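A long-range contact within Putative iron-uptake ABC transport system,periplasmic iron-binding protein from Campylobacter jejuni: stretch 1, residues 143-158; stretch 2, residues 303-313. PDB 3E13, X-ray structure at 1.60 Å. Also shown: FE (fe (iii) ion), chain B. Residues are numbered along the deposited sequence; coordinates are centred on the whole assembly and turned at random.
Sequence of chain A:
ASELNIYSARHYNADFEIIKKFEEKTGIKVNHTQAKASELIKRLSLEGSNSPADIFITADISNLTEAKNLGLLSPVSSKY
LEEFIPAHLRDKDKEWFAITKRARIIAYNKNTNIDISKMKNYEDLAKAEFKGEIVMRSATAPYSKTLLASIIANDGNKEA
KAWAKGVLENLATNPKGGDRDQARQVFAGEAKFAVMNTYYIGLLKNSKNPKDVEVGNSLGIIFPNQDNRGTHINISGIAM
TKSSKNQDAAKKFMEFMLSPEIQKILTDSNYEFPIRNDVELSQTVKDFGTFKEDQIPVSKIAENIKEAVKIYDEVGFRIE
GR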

# COMPACT_ATOMS: atom_id res chain seq x y z
N TYR A 143 -3.68 -1.96 -4.38
CA TYR A 143 -4.32 -0.83 -3.67
C TYR A 143 -5.80 -0.72 -3.99
O TYR A 143 -6.60 -0.47 -3.11
CB TYR A 143 -3.67 0.51 -3.94
CG TYR A 143 -2.15 0.49 -3.82
CD1 TYR A 143 -1.48 -0.32 -2.89
CD2 TYR A 143 -1.38 1.31 -4.60
CE1 TYR A 143 -0.12 -0.33 -2.85
CE2 TYR A 143 -0.01 1.33 -4.52
CZ TYR A 143 0.62 0.53 -3.60
OH TYR A 143 2.00 0.43 -3.58
N SER A 144 -6.18 -1.04 -5.23
CA SER A 144 -7.56 -0.92 -5.64
C SER A 144 -8.38 -2.05 -5.08
O SER A 144 -9.51 -1.83 -4.61
CB SER A 144 -7.70 -0.98 -7.19
OG SER A 144 -6.99 0.06 -7.82
N LYS A 145 -7.83 -3.26 -5.13
CA LYS A 145 -8.50 -4.46 -4.60
C LYS A 145 -8.73 -4.30 -3.09
O LYS A 145 -9.81 -4.58 -2.61
CB LYS A 145 -7.69 -5.68 -4.87
CG LYS A 145 -7.70 -6.01 -6.33
CD LYS A 145 -7.03 -7.29 -6.64
CE LYS A 145 -5.57 -7.25 -6.44
NZ LYS A 145 -4.87 -8.53 -6.98
N THR A 146 -7.74 -3.83 -2.37
CA THR A 146 -7.85 -3.70 -0.94
C THR A 146 -8.76 -2.56 -0.52
O THR A 146 -9.52 -2.71 0.42
CB THR A 146 -6.48 -3.63 -0.28
OG1 THR A 146 -5.83 -4.90 -0.50
CG2 THR A 146 -6.59 -3.40 1.23
N LEU A 147 -8.77 -1.46 -1.26
CA LEU A 147 -9.73 -0.42 -1.00
C LEU A 147 -11.16 -0.94 -1.13
O LEU A 147 -12.01 -0.69 -0.30
CB LEU A 147 -9.47 0.81 -1.86
CG LEU A 147 -10.45 1.99 -1.81
CD1 LEU A 147 -10.47 2.58 -0.38
CD2 LEU A 147 -10.04 3.05 -2.81
N LEU A 148 -11.46 -1.68 -2.22
CA LEU A 148 -12.80 -2.19 -2.41
C LEU A 148 -13.16 -3.20 -1.33
O LEU A 148 -14.27 -3.21 -0.81
CB LEU A 148 -12.94 -2.83 -3.78
CG LEU A 148 -14.36 -3.34 -4.06
CD1 LEU A 148 -15.37 -2.25 -4.02
CD2 LEU A 148 -14.38 -4.00 -5.44
N ALA A 149 -12.21 -4.05 -0.97
CA ALA A 149 -12.40 -4.98 0.15
C ALA A 149 -12.77 -4.25 1.44
O ALA A 149 -13.61 -4.72 2.19
CB ALA A 149 -11.18 -5.83 0.34
N SER A 150 -12.16 -3.10 1.67
CA SER A 150 -12.52 -2.28 2.85
C SER A 150 -13.93 -1.75 2.80
O SER A 150 -14.59 -1.60 3.85
CB SER A 150 -11.53 -1.13 3.08
OG SER A 150 -11.71 -0.02 2.26
N ILE A 151 -14.40 -1.40 1.61
CA ILE A 151 -15.79 -0.94 1.42
C ILE A 151 -16.78 -2.10 1.67
O ILE A 151 -17.84 -1.92 2.28
CB ILE A 151 -15.92 -0.30 0.06
CG1 ILE A 151 -15.10 0.99 0.02
CG2 ILE A 151 -17.36 0.02 -0.25
CD1 ILE A 151 -14.93 1.59 -1.41
N ILE A 152 -16.46 -3.30 1.16
CA ILE A 152 -17.25 -4.48 1.48
C ILE A 152 -17.32 -4.65 2.99
O ILE A 152 -18.38 -4.85 3.58
CB ILE A 152 -16.73 -5.77 0.83
CG1 ILE A 152 -16.76 -5.68 -0.69
CG2 ILE A 152 -17.55 -6.94 1.31
CD1 ILE A 152 -15.95 -6.77 -1.40
N ALA A 153 -16.17 -4.60 3.63
CA ALA A 153 -16.12 -4.86 5.06
C ALA A 153 -16.93 -3.82 5.87
O ALA A 153 -17.59 -4.18 6.86
CB ALA A 153 -14.68 -4.91 5.54
N ASN A 154 -16.92 -2.57 5.42
CA ASN A 154 -17.54 -1.50 6.17
C ASN A 154 -19.04 -1.33 5.80
O ASN A 154 -19.89 -1.17 6.69
CB ASN A 154 -16.82 -0.18 5.96
CG ASN A 154 -15.65 -0.02 6.86
OD1 ASN A 154 -15.79 -0.16 8.11
ND2 ASN A 154 -14.47 0.24 6.29
N ASP A 155 -19.36 -1.42 4.51
CA ASP A 155 -20.66 -1.00 3.99
C ASP A 155 -21.42 -2.11 3.29
O ASP A 155 -22.55 -1.86 2.88
CB ASP A 155 -20.51 0.19 3.03
CG ASP A 155 -19.93 1.43 3.70
OD1 ASP A 155 -20.06 1.62 4.93
OD2 ASP A 155 -19.28 2.26 3.07
N GLY A 156 -20.82 -3.31 3.14
CA GLY A 156 -21.52 -4.44 2.52
C GLY A 156 -21.25 -4.58 1.04
O GLY A 156 -20.80 -3.61 0.36
N ASN A 157 -21.58 -5.74 0.49
CA ASN A 157 -21.27 -6.00 -0.91
C ASN A 157 -22.16 -5.31 -1.96
O ASN A 157 -21.75 -5.17 -3.10
CB ASN A 157 -21.13 -7.52 -1.19
CG ASN A 157 -22.39 -8.35 -0.91
OD1 ASN A 157 -22.32 -9.60 -0.87
ND2 ASN A 157 -23.49 -7.70 -0.70
N LYS A 158 -23.33 -4.82 -1.57
CA LYS A 158 -24.16 -4.10 -2.53
C LYS A 158 -23.69 -2.68 -2.66
O LYS A 158 -23.60 -2.15 -3.78
CB LYS A 158 -25.68 -4.21 -2.21
CG LYS A 158 -26.20 -5.65 -2.29
CD LYS A 158 -27.68 -5.73 -2.05
CE LYS A 158 -28.20 -7.11 -2.15
NZ LYS A 158 -27.93 -7.73 -3.53
N GLU A 303 -10.09 -10.22 4.61
CA GLU A 303 -11.07 -11.31 4.53
C GLU A 303 -12.03 -11.16 3.35
O GLU A 303 -12.75 -12.13 3.01
CB GLU A 303 -11.86 -11.40 5.81
CG GLU A 303 -10.98 -11.91 6.93
CD GLU A 303 -11.63 -11.96 8.30
OE1 GLU A 303 -10.89 -12.24 9.26
OE2 GLU A 303 -12.83 -11.72 8.43
N ASN A 304 -12.09 -9.98 2.76
CA ASN A 304 -13.01 -9.71 1.68
C ASN A 304 -12.37 -9.58 0.30
O ASN A 304 -13.01 -9.12 -0.65
CB ASN A 304 -13.77 -8.44 2.02
CG ASN A 304 -14.60 -8.60 3.29
OD1 ASN A 304 -15.68 -9.16 3.24
ND2 ASN A 304 -14.09 -8.15 4.43
N ILE A 305 -11.14 -10.04 0.19
CA ILE A 305 -10.40 -9.82 -1.03
C ILE A 305 -10.96 -10.62 -2.21
O ILE A 305 -11.00 -10.10 -3.32
CB ILE A 305 -8.86 -10.05 -0.86
CG1 ILE A 305 -8.08 -9.41 -1.99
CG2 ILE A 305 -8.52 -11.53 -0.65
CD1 ILE A 305 -8.14 -7.86 -2.00
N LYS A 306 -11.38 -11.86 -1.97
CA LYS A 306 -11.88 -12.68 -3.09
C LYS A 306 -13.11 -12.04 -3.71
O LYS A 306 -13.27 -12.00 -4.93
CB LYS A 306 -12.16 -14.07 -2.60
CG LYS A 306 -10.95 -14.88 -2.26
CD LYS A 306 -11.37 -16.18 -1.60
CE LYS A 306 -10.30 -16.97 -0.94
NZ LYS A 306 -11.04 -18.22 -0.37
N GLU A 307 -14.02 -11.55 -2.88
CA GLU A 307 -15.25 -10.94 -3.34
C GLU A 307 -14.98 -9.60 -4.04
O GLU A 307 -15.60 -9.26 -5.03
CB GLU A 307 -16.23 -10.76 -2.17
CG GLU A 307 -17.58 -10.24 -2.65
CD GLU A 307 -18.64 -10.26 -1.58
OE1 GLU A 307 -18.32 -10.04 -0.40
OE2 GLU A 307 -19.82 -10.52 -1.90
N ALA A 308 -14.00 -8.83 -3.55
CA ALA A 308 -13.61 -7.60 -4.22
C ALA A 308 -13.18 -7.86 -5.65
O ALA A 308 -13.58 -7.13 -6.54
CB ALA A 308 -12.46 -6.93 -3.45
N VAL A 309 -12.35 -8.87 -5.87
CA VAL A 309 -11.93 -9.24 -7.21
C VAL A 309 -13.15 -9.51 -8.11
O VAL A 309 -13.26 -8.99 -9.22
CB VAL A 309 -10.96 -10.45 -7.17
CG1 VAL A 309 -10.74 -11.04 -8.59
CG2 VAL A 309 -9.66 -10.06 -6.53
N LYS A 310 -14.08 -10.30 -7.60
CA LYS A 310 -15.27 -10.69 -8.36
C LYS A 310 -16.14 -9.48 -8.67
O LYS A 310 -16.67 -9.37 -9.76
CB LYS A 310 -16.04 -11.76 -7.62
CG LYS A 310 -15.41 -13.11 -7.79
CD LYS A 310 -15.95 -14.07 -6.78
CE LYS A 310 -15.47 -15.49 -7.07
NZ LYS A 310 -15.88 -16.45 -6.03
N ILE A 311 -16.29 -8.57 -7.72
CA ILE A 311 -17.05 -7.38 -7.99
C ILE A 311 -16.45 -6.50 -9.04
O ILE A 311 -17.17 -6.04 -9.94
CB ILE A 311 -17.30 -6.61 -6.68
CG1 ILE A 311 -18.23 -7.40 -5.79
CG2 ILE A 311 -17.85 -5.16 -6.94
CD1 ILE A 311 -18.52 -6.70 -4.42
N TYR A 312 -15.14 -6.25 -8.99
CA TYR A 312 -14.56 -5.43 -10.01
C TYR A 312 -14.74 -6.12 -11.39
O TYR A 312 -15.00 -5.43 -12.37
CB TYR A 312 -13.07 -5.25 -9.74
CG TYR A 312 -12.68 -4.10 -8.83
CD1 TYR A 312 -11.70 -4.27 -7.85
CD2 TYR A 312 -13.19 -2.83 -9.00
CE1 TYR A 312 -11.28 -3.20 -7.04
CE2 TYR A 312 -12.77 -1.75 -8.17
CZ TYR A 312 -11.83 -1.95 -7.22
OH TYR A 312 -11.40 -0.87 -6.46
N ASP A 313 -14.55 -7.44 -11.44
CA ASP A 313 -14.63 -8.21 -12.69
C ASP A 313 -16.07 -8.07 -13.24
O ASP A 313 -16.26 -7.86 -14.44
CB ASP A 313 -14.30 -9.71 -12.48
CG ASP A 313 -12.81 -10.05 -12.33
OD1 ASP A 313 -11.89 -9.18 -12.43
OD2 ASP A 313 -12.44 -11.24 -12.08
FE FE B . 3.30 1.93 -3.75

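Two helices that cross steeply, here at 107° between their N-to-C directions, can pack closely where small side chains meet, and this pair, at least 150 residues apart in sequence, illustrates the principle. Tyr143, at the start of stretch 1, faces elsewhere and binds the iron through OH, 2.0 Å from FE. One residue on, the backbone supplies a polar link: Tyr312 OH donates a hydrogen bond to Ser144 O at 2.8 Å, which satisfies the hydroxyl of a buried tyrosine. Lys145 contributes its aliphatic stem, with CB 3.6 Å from Ile305 CD1 and CD 3.8 Å from Val309 CG2. Leu148 points toward stretch 2 and lays CD2 over one face of the Tyr312 ring, 3.5 Å from its centroid, a CH-pi contact almost along the ring normal. At Ala149 the methyl is short enough to let the backbones draw near: its CA lies 5.0 Å from Asn304 CA. Ala308 is the matching knob, seated among Lys145, Leu148, Ala149 and Ile152, its CB 4.1 Å from Ala149 CB. Ile152 extends the apolar seam, CD1 reaching within 4.0 Å of Ile311 CD1. After Gly156, the first residue to leave helical phi/psi and one whose positive phi would jam a CB against the preceding carbonyl O, Asn157, its CA-to-CB bond toward stretch 2, lies beside Glu307 at the more exposed margin. Together the stretches bury 720 Å².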